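PDB 3ZIL: Aar187cp from Eremothecium gossypii, which probably regulates sister chromatid cohesion by acting on cohesin, as the Wpl1 (Wapl) member of the Wap1 family, here represented by its Wap1 domain. Local coordinates for residues Lys79-Ser84 with Leu113-Asp118; Gln260-Asn265 with Thr275-Leu280. All coordinates share one frame; numbering follows the deposited sequence.

Contact 1 (Lys79-Ser84 with Leu113-Asp118); sequences KQKVTS and LPLATD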
# COMPACT_ATOMS: atom_id res chain seq x y z
N LYS A 79 -23.45 -2.23 -5.20
CA LYS A 79 -24.21 -3.48 -5.11
C LYS A 79 -24.55 -4.06 -6.48
O LYS A 79 -24.88 -5.22 -6.57
CB LYS A 79 -25.49 -3.31 -4.28
CG LYS A 79 -25.24 -3.19 -2.77
CD LYS A 79 -26.46 -2.54 -2.12
CE LYS A 79 -26.28 -2.40 -0.63
NZ LYS A 79 -27.25 -1.39 -0.10
N GLN A 80 -24.45 -3.27 -7.54
CA GLN A 80 -24.77 -3.82 -8.87
C GLN A 80 -23.47 -4.21 -9.48
O GLN A 80 -22.79 -3.38 -10.07
CB GLN A 80 -25.56 -2.82 -9.73
CG GLN A 80 -26.93 -2.56 -9.09
CD GLN A 80 -27.68 -1.34 -9.60
OE1 GLN A 80 -27.27 -0.66 -10.55
NE2 GLN A 80 -28.79 -1.07 -8.97
N LYS A 81 -23.12 -5.48 -9.32
CA LYS A 81 -21.72 -5.86 -9.61
C LYS A 81 -21.38 -5.86 -11.09
O LYS A 81 -20.28 -5.47 -11.46
CB LYS A 81 -21.37 -7.19 -9.00
CG LYS A 81 -21.45 -7.25 -7.48
CD LYS A 81 -20.21 -6.53 -6.93
CE LYS A 81 -20.23 -6.52 -5.43
NZ LYS A 81 -19.45 -5.33 -5.04
N VAL A 82 -22.33 -6.27 -11.96
CA VAL A 82 -22.01 -6.43 -13.35
C VAL A 82 -21.90 -5.04 -14.00
O VAL A 82 -20.94 -4.76 -14.69
CB VAL A 82 -22.99 -7.36 -14.16
CG1 VAL A 82 -22.68 -7.22 -15.65
CG2 VAL A 82 -22.88 -8.80 -13.71
N THR A 83 -22.80 -4.15 -13.63
CA THR A 83 -22.78 -2.79 -14.13
C THR A 83 -21.49 -2.10 -13.68
O THR A 83 -20.84 -1.41 -14.47
CB THR A 83 -24.03 -2.06 -13.65
OG1 THR A 83 -25.17 -2.67 -14.28
CG2 THR A 83 -24.03 -0.60 -14.01
N SER A 84 -21.14 -2.31 -12.42
CA SER A 84 -19.90 -1.72 -11.81
C SER A 84 -18.59 -2.16 -12.51
O SER A 84 -17.67 -1.35 -12.75
CB SER A 84 -19.94 -2.14 -10.34
OG SER A 84 -20.87 -1.31 -9.68
N LEU A 113 -14.25 2.66 -3.20
CA LEU A 113 -13.72 1.98 -1.99
C LEU A 113 -14.54 0.73 -1.68
O LEU A 113 -13.98 -0.35 -1.52
CB LEU A 113 -13.61 2.93 -0.75
CG LEU A 113 -13.45 2.34 0.67
CD1 LEU A 113 -12.23 1.40 0.77
CD2 LEU A 113 -13.40 3.40 1.78
N PRO A 114 -15.88 0.84 -1.68
CA PRO A 114 -16.66 -0.40 -1.50
C PRO A 114 -16.38 -1.46 -2.49
O PRO A 114 -16.25 -2.66 -2.11
CB PRO A 114 -18.13 0.08 -1.69
CG PRO A 114 -18.10 1.42 -1.10
CD PRO A 114 -16.77 2.02 -1.60
N LEU A 115 -16.36 -1.12 -3.78
CA LEU A 115 -16.02 -2.12 -4.75
C LEU A 115 -14.61 -2.68 -4.49
O LEU A 115 -14.38 -3.93 -4.57
CB LEU A 115 -16.03 -1.54 -6.14
CG LEU A 115 -17.35 -1.19 -6.84
CD1 LEU A 115 -16.97 -0.58 -8.20
CD2 LEU A 115 -18.11 -2.48 -6.87
N ALA A 116 -13.66 -1.80 -4.23
CA ALA A 116 -12.22 -2.28 -4.02
C ALA A 116 -12.01 -3.35 -2.94
O ALA A 116 -11.00 -4.11 -2.98
CB ALA A 116 -11.30 -1.12 -3.73
N THR A 117 -12.91 -3.34 -1.94
CA THR A 117 -12.81 -4.13 -0.71
C THR A 117 -13.88 -5.23 -0.58
O THR A 117 -14.02 -5.83 0.47
CB THR A 117 -12.81 -3.21 0.54
OG1 THR A 117 -13.91 -2.33 0.50
CG2 THR A 117 -11.54 -2.34 0.58
N ASP A 118 -14.60 -5.53 -1.66
CA ASP A 118 -15.55 -6.61 -1.64
C ASP A 118 -15.18 -7.68 -2.70
O ASP A 118 -15.46 -7.50 -3.90
CB ASP A 118 -16.93 -6.02 -1.90
CG ASP A 118 -18.02 -7.07 -1.88
OD1 ASP A 118 -17.79 -8.30 -1.58
OD2 ASP A 118 -19.09 -6.69 -2.30
O HOH W 1 -16.52 -5.45 -5.63
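K81 reaches across to D118 from the first turn of helix 81-93. CB and CG make no close contact with 113-118; CG stands beside the backbone N (chi1 -62°). The chain then bends (chi2 -76°) and runs extended through CD and CE, past L115 and on to D118. CE lies 3.3 Å from D118 OD2. The tip forms a salt bridge, K81 NZ to D118 OD2, at 3.1 Å. The ammonium meets this oxygen from above the carboxylate plane, 46° out of it. NZ also rests 3.6 Å from L115 CD2, and it bonds to P78 O. A water accepts a further bond from NZ at 3.0 Å and donates to L115 O and D118 O. The site joins the start of one helix to the end of helix 108-116 in the all-helical Wap1 domain. NZ thus ties P78 O, ahead of helix 81-93, to D118, just beyond helix 108-116. An alanine here would probably leave D118 OD2 without its charged mate, P78 O without this donor and the water without its NZ partner. Deeper in, S84 CB packs 3.9 Å from L115 CD2. S84 OG turns back to Q80 O at 2.9 Å, and the same carbonyl accepts from S84 N.

Contact 2 (Gln260-Asn265 with Thr275-Leu280); sequences QLHQNN and TNLLIL
L278 sets its two methyl groups against H262 and N265. CD2 touches H262 CB at 4.0 Å. CD1 sits 3.8 Å from N265 CB and also lies near the backbone oxygens of both residues. With CG beside its backbone N (chi1 -78°), the L278 fork opens toward the turn that links helix 248-261 to helix 264-267. This is the tighter part, centred on the buried L278. V322 of helix 321-336 also packs on L278. The turn itself is held by a bond from N265 N to H262 O, 3.0 Å. The contact is looser around the imidazole. H262 NE2 comes to 4.2 Å from L277 CD2, which lies oblique to the ring. L261 CG sits over one ring face, near its rim. L277 and L278 are buried, whereas H262 and N265 remain partly exposed, and K274 touches both of these. N265 sends its OD1 to S269 OG, in the loop between helix 264-267 and helix 272-289, and T275 OG1 bonds to S269 OG as well. The contact between the segments thus rests on van der Waals packing of leucine methyls, while N265 OD1 and T275 OG1 find their partners in the connecting loop.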
# COMPACT_ATOMS: atom_id res chain seq x y z
N GLN A 260 17.46 -11.83 11.96
CA GLN A 260 18.42 -12.88 12.35
C GLN A 260 18.54 -13.97 11.30
O GLN A 260 19.62 -14.50 11.12
CB GLN A 260 18.12 -13.52 13.70
CG GLN A 260 18.63 -12.79 14.93
CD GLN A 260 17.91 -13.27 16.18
OE1 GLN A 260 16.89 -12.68 16.61
NE2 GLN A 260 18.40 -14.38 16.76
N LEU A 261 17.45 -14.30 10.62
CA LEU A 261 17.44 -15.31 9.60
C LEU A 261 18.38 -14.86 8.47
O LEU A 261 18.98 -15.68 7.84
CB LEU A 261 16.01 -15.51 9.04
CG LEU A 261 15.79 -16.70 8.11
CD1 LEU A 261 16.47 -17.90 8.72
CD2 LEU A 261 14.32 -17.06 7.87
N HIS A 262 18.49 -13.55 8.21
CA HIS A 262 19.18 -13.08 7.01
C HIS A 262 20.36 -12.32 7.42
O HIS A 262 20.76 -11.40 6.74
CB HIS A 262 18.29 -12.19 6.17
CG HIS A 262 17.09 -12.89 5.63
ND1 HIS A 262 17.13 -13.67 4.52
CD2 HIS A 262 15.76 -12.91 6.08
CE1 HIS A 262 15.90 -14.18 4.28
NE2 HIS A 262 15.05 -13.70 5.22
N GLN A 263 20.90 -12.66 8.58
CA GLN A 263 21.98 -11.86 9.15
C GLN A 263 23.26 -11.83 8.27
O GLN A 263 23.97 -10.82 8.23
CB GLN A 263 22.26 -12.27 10.59
CG GLN A 263 22.95 -13.59 10.74
CD GLN A 263 23.11 -13.96 12.19
OE1 GLN A 263 22.16 -13.97 12.97
NE2 GLN A 263 24.33 -14.27 12.57
N ASN A 264 23.49 -12.91 7.52
CA ASN A 264 24.55 -12.99 6.50
C ASN A 264 24.53 -11.85 5.49
O ASN A 264 25.60 -11.46 4.96
CB ASN A 264 24.46 -14.36 5.81
CG ASN A 264 24.56 -15.51 6.81
OD1 ASN A 264 23.55 -16.13 7.18
ND2 ASN A 264 25.76 -15.74 7.31
N ASN A 265 23.35 -11.26 5.29
CA ASN A 265 23.16 -10.13 4.37
C ASN A 265 23.33 -8.76 4.98
O ASN A 265 23.26 -7.78 4.25
CB ASN A 265 21.76 -10.19 3.70
CG ASN A 265 21.73 -11.18 2.58
OD1 ASN A 265 21.99 -10.83 1.41
ND2 ASN A 265 21.48 -12.43 2.92
N THR A 275 18.28 -6.91 0.67
CA THR A 275 18.83 -5.73 1.28
C THR A 275 17.71 -4.74 1.60
O THR A 275 17.58 -4.33 2.73
CB THR A 275 19.89 -5.10 0.39
OG1 THR A 275 21.01 -6.00 0.36
CG2 THR A 275 20.36 -3.78 0.96
N ASN A 276 16.90 -4.42 0.60
CA ASN A 276 15.72 -3.64 0.81
C ASN A 276 14.77 -4.16 1.86
O ASN A 276 14.23 -3.40 2.65
CB ASN A 276 15.00 -3.40 -0.49
CG ASN A 276 15.74 -2.45 -1.37
OD1 ASN A 276 16.61 -1.68 -0.90
ND2 ASN A 276 15.43 -2.48 -2.66
N LEU A 277 14.60 -5.47 1.90
CA LEU A 277 13.83 -6.12 2.92
C LEU A 277 14.42 -5.90 4.32
O LEU A 277 13.69 -5.67 5.29
CB LEU A 277 13.85 -7.62 2.67
CG LEU A 277 13.22 -8.45 3.81
CD1 LEU A 277 11.68 -8.29 3.69
CD2 LEU A 277 13.60 -9.94 3.88
N LEU A 278 15.74 -6.08 4.46
CA LEU A 278 16.30 -5.88 5.75
C LEU A 278 16.18 -4.41 6.11
O LEU A 278 15.93 -4.09 7.28
CB LEU A 278 17.79 -6.25 5.77
CG LEU A 278 18.13 -7.71 5.84
CD1 LEU A 278 19.64 -7.76 5.65
CD2 LEU A 278 17.77 -8.33 7.20
N ILE A 279 16.42 -3.52 5.13
CA ILE A 279 16.32 -2.08 5.46
C ILE A 279 14.90 -1.76 5.93
O ILE A 279 14.67 -1.03 6.90
CB ILE A 279 16.69 -1.19 4.24
CG1 ILE A 279 18.25 -1.22 3.97
CG2 ILE A 279 16.18 0.26 4.48
CD1 ILE A 279 18.67 -0.61 2.61
N LEU A 280 13.89 -2.26 5.22
CA LEU A 280 12.52 -1.95 5.63
C LEU A 280 12.13 -2.62 7.03
O LEU A 280 11.49 -1.95 7.89
CB LEU A 280 11.50 -2.39 4.51
CG LEU A 280 11.58 -1.61 3.21
CD1 LEU A 280 10.78 -2.35 2.13
CD2 LEU A 280 11.00 -0.21 3.43

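Contacts 1 and 2 lie on opposite sides of the centre of the elongated helical chain. Their centres are 39 Å apart, and their nearest atoms about 22 Å, so they do not touch. They follow in series along the sequence, both inside the Wap1 domain. Contact 1 bridges segments 29 residues apart at their nearest ends, with a charged pair and a water. Contact 2 joins neighbouring helices through segments only 10 residues apart, by leucine packing. Helix 272-289 of contact 2 also meets a bound peptide. N276, I279 and L280 each pack on an acidic side chain of it, on a different side of the helix from L278. Contact 1 lies across the centre, in the N-terminal half.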